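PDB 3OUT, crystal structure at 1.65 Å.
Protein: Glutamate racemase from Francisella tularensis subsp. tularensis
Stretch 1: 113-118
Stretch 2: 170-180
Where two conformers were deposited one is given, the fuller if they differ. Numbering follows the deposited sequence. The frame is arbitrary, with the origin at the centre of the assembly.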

# COMPACT_ATOMS: atom_id res chain seq x y z
N THR B 113 -30.31 -14.70 24.87
CA THR B 113 -30.13 -15.20 23.51
C THR B 113 -29.99 -14.01 22.55
O THR B 113 -30.86 -13.14 22.50
CB THR B 113 -31.35 -16.05 23.12
OG1 THR B 113 -31.56 -17.07 24.13
CG2 THR B 113 -31.10 -16.70 21.81
N VAL B 114 -28.84 -13.93 21.86
CA VAL B 114 -28.48 -12.76 21.03
C VAL B 114 -28.08 -13.24 19.64
O VAL B 114 -27.37 -14.24 19.51
CB VAL B 114 -27.29 -11.99 21.67
CG1 VAL B 114 -26.87 -10.75 20.79
CG2 VAL B 114 -27.69 -11.50 23.05
N GLY B 115 -28.55 -12.54 18.61
CA GLY B 115 -28.06 -12.73 17.26
C GLY B 115 -27.11 -11.62 16.87
O GLY B 115 -27.22 -10.50 17.33
N VAL B 116 -26.18 -11.96 15.99
CA VAL B 116 -25.21 -10.99 15.41
C VAL B 116 -25.11 -11.19 13.90
O VAL B 116 -24.93 -12.31 13.42
CB VAL B 116 -23.82 -11.18 16.01
CG1 VAL B 116 -22.84 -10.10 15.51
CG2 VAL B 116 -23.90 -11.08 17.52
N ILE B 117 -25.16 -10.09 13.17
CA ILE B 117 -24.84 -10.09 11.74
C ILE B 117 -23.71 -9.10 11.53
O ILE B 117 -23.68 -8.04 12.18
CB ILE B 117 -26.03 -9.74 10.79
CG1 ILE B 117 -26.78 -8.47 11.23
CG2 ILE B 117 -26.99 -10.96 10.72
CD1 ILE B 117 -27.83 -7.92 10.24
N ALA B 118 -22.81 -9.43 10.60
CA ALA B 118 -21.64 -8.60 10.36
C ALA B 118 -20.95 -9.07 9.10
O ALA B 118 -21.36 -10.04 8.48
CB ALA B 118 -20.65 -8.66 11.61
N TYR B 170 -30.00 -14.11 4.27
CA TYR B 170 -29.09 -14.08 5.38
C TYR B 170 -29.79 -14.23 6.74
O TYR B 170 -29.18 -14.72 7.70
CB TYR B 170 -28.30 -12.77 5.39
CG TYR B 170 -27.30 -12.62 4.27
CD1 TYR B 170 -26.47 -13.68 3.91
CD2 TYR B 170 -27.16 -11.42 3.56
CE1 TYR B 170 -25.54 -13.56 2.87
CE2 TYR B 170 -26.21 -11.30 2.53
CZ TYR B 170 -25.41 -12.35 2.20
OH TYR B 170 -24.47 -12.23 1.21
N LEU B 171 -31.01 -13.76 6.85
CA LEU B 171 -31.68 -13.69 8.17
C LEU B 171 -32.56 -14.89 8.48
O LEU B 171 -32.98 -15.06 9.63
CB LEU B 171 -32.51 -12.41 8.27
CG LEU B 171 -31.76 -11.09 8.19
CD1 LEU B 171 -32.71 -9.96 8.08
CD2 LEU B 171 -30.82 -10.92 9.40
N SER B 172 -32.83 -15.72 7.47
CA SER B 172 -33.63 -16.93 7.68
C SER B 172 -32.97 -17.86 8.71
O SER B 172 -33.68 -18.57 9.44
CB SER B 172 -33.88 -17.64 6.35
OG SER B 172 -32.66 -18.02 5.75
N TYR B 173 -31.64 -17.85 8.77
CA TYR B 173 -30.88 -18.59 9.79
C TYR B 173 -31.43 -18.36 11.21
O TYR B 173 -31.32 -19.26 12.02
CB TYR B 173 -29.40 -18.21 9.72
CG TYR B 173 -28.53 -18.70 10.86
CD1 TYR B 173 -28.16 -20.02 10.96
CD2 TYR B 173 -28.06 -17.82 11.84
CE1 TYR B 173 -27.34 -20.46 12.00
CE2 TYR B 173 -27.26 -18.26 12.87
CZ TYR B 173 -26.90 -19.57 12.94
OH TYR B 173 -26.09 -20.01 13.95
N PHE B 174 -31.98 -17.17 11.49
CA PHE B 174 -32.39 -16.81 12.85
C PHE B 174 -33.82 -17.20 13.19
O PHE B 174 -34.22 -17.08 14.33
CB PHE B 174 -32.23 -15.30 13.10
CG PHE B 174 -30.80 -14.84 13.01
CD1 PHE B 174 -29.94 -15.06 14.04
CD2 PHE B 174 -30.35 -14.18 11.89
CE1 PHE B 174 -28.62 -14.63 13.97
CE2 PHE B 174 -29.05 -13.76 11.79
CZ PHE B 174 -28.17 -13.99 12.83
N HIS B 175 -34.60 -17.62 12.20
CA HIS B 175 -36.04 -17.77 12.46
C HIS B 175 -36.36 -18.78 13.57
O HIS B 175 -37.28 -18.55 14.36
CB HIS B 175 -36.82 -18.08 11.19
CG HIS B 175 -37.08 -16.87 10.36
ND1 HIS B 175 -36.99 -16.87 8.98
CD2 HIS B 175 -37.41 -15.60 10.72
CE1 HIS B 175 -37.26 -15.66 8.52
NE2 HIS B 175 -37.51 -14.87 9.55
N ASP B 176 -35.60 -19.86 13.65
CA ASP B 176 -35.86 -20.87 14.70
C ASP B 176 -35.01 -20.66 15.98
O ASP B 176 -35.02 -21.53 16.85
CB ASP B 176 -35.64 -22.29 14.16
CG ASP B 176 -34.18 -22.60 13.88
OD1 ASP B 176 -33.37 -21.68 13.84
OD2 ASP B 176 -33.84 -23.78 13.67
N LYS B 177 -34.29 -19.54 16.10
CA LYS B 177 -33.29 -19.42 17.19
C LYS B 177 -33.81 -18.68 18.42
O LYS B 177 -33.11 -18.62 19.43
CB LYS B 177 -32.01 -18.69 16.70
CG LYS B 177 -31.29 -19.30 15.49
CD LYS B 177 -30.94 -20.77 15.70
CE LYS B 177 -29.90 -21.28 14.70
NZ LYS B 177 -30.48 -21.64 13.38
N ASN B 178 -35.00 -18.09 18.33
CA ASN B 178 -35.60 -17.36 19.44
C ASN B 178 -34.65 -16.29 20.01
O ASN B 178 -34.50 -16.14 21.24
CB ASN B 178 -36.04 -18.34 20.54
CG ASN B 178 -36.97 -19.42 20.03
OD1 ASN B 178 -38.01 -19.13 19.43
ND2 ASN B 178 -36.60 -20.70 20.25
N ILE B 179 -34.02 -15.52 19.13
CA ILE B 179 -33.17 -14.42 19.62
C ILE B 179 -34.00 -13.28 20.23
O ILE B 179 -35.12 -12.96 19.78
CB ILE B 179 -32.17 -13.90 18.52
CG1 ILE B 179 -32.85 -13.00 17.50
CG2 ILE B 179 -31.44 -15.07 17.85
CD1 ILE B 179 -31.84 -12.46 16.36
N GLN B 180 -33.44 -12.63 21.26
CA GLN B 180 -34.06 -11.48 21.91
C GLN B 180 -33.69 -10.13 21.30
O GLN B 180 -34.38 -9.13 21.50
CB GLN B 180 -33.72 -11.50 23.38
CG GLN B 180 -34.35 -12.68 24.12
CD GLN B 180 -33.82 -12.84 25.52
OE1 GLN B 180 -32.62 -13.04 25.73
NE2 GLN B 180 -34.72 -12.75 26.50

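Two hydrogen bonds join the stretches, both between Thr113 and Gln180. The backbone N of Gln180 donates to the carbonyl O of Thr113 at 2.9 Å, with an angle of 165° at the hydrogen. The backbone N of Thr113 donates to the side-chain OE1 of Gln180 at 3.0 Å and 149°. One residue of the strand thus has both its backbone polar groups bound by one residue of the loop. The second bond depends on the side chain of Gln180. Its CA-to-CB bond points sideways, but with chi1 m and chi2 t its amide end comes nearer the strand. Glutamine has the length and the carbonyl oxygen this contact needs.

The side chain of Thr113 is buried and points toward the loop. Its CG2 lies 3.5 Å from Asn178 O, 3.7 Å from Lys177 O and 3.8 Å from Ile179 CA. The methyl therefore packs against loop backbone, while OG1 is hydrogen-bonded elsewhere in the structure. Threonine suits the site because it offers both a methyl and a hydroxyl.

Further along the strand, Gly115 leaves room for two large side chains. Its CA is 3.8 Å from Phe174 CE1, and its N is 3.9 Å from Ile179 CB. A CB at this position would clash, lying 2.6 Å from Ile179 CD1 and 3.0 Å from Phe174 CE1. The absence of a side chain lets the ring and the isoleucine come close to the strand backbone.

Phe174 is buried and points toward the strand. Val116 O approaches the edge of its ring, 3.7 Å from CZ. Val116 turns its own side chain away, as does Val114, so these two valines contribute mainly backbone here. Ile117 points toward the second stretch, and its CG2 packs 3.6 Å from Phe174 CE2. Ile117 CG2 also lies 4.1 Å from Leu171 CD2. The CA-to-CB bond of Leu171 points sideways, but the end of its side chain comes nearer. These three apolar residues are all buried.

Contacts within the second stretch tie its turn together. A type I turn runs from Phe174 to Lys177, with Lys177 N donating to Phe174 O at 3.0 Å. Lys177 starts toward the strand, but its end leads away. There NZ forms a salt bridge with Asp176 OD1 at 2.9 Å and donates to Tyr173 O, also at 2.9 Å. The charge is thus satisfied away from the contact, which buries 387 Å² over both sides.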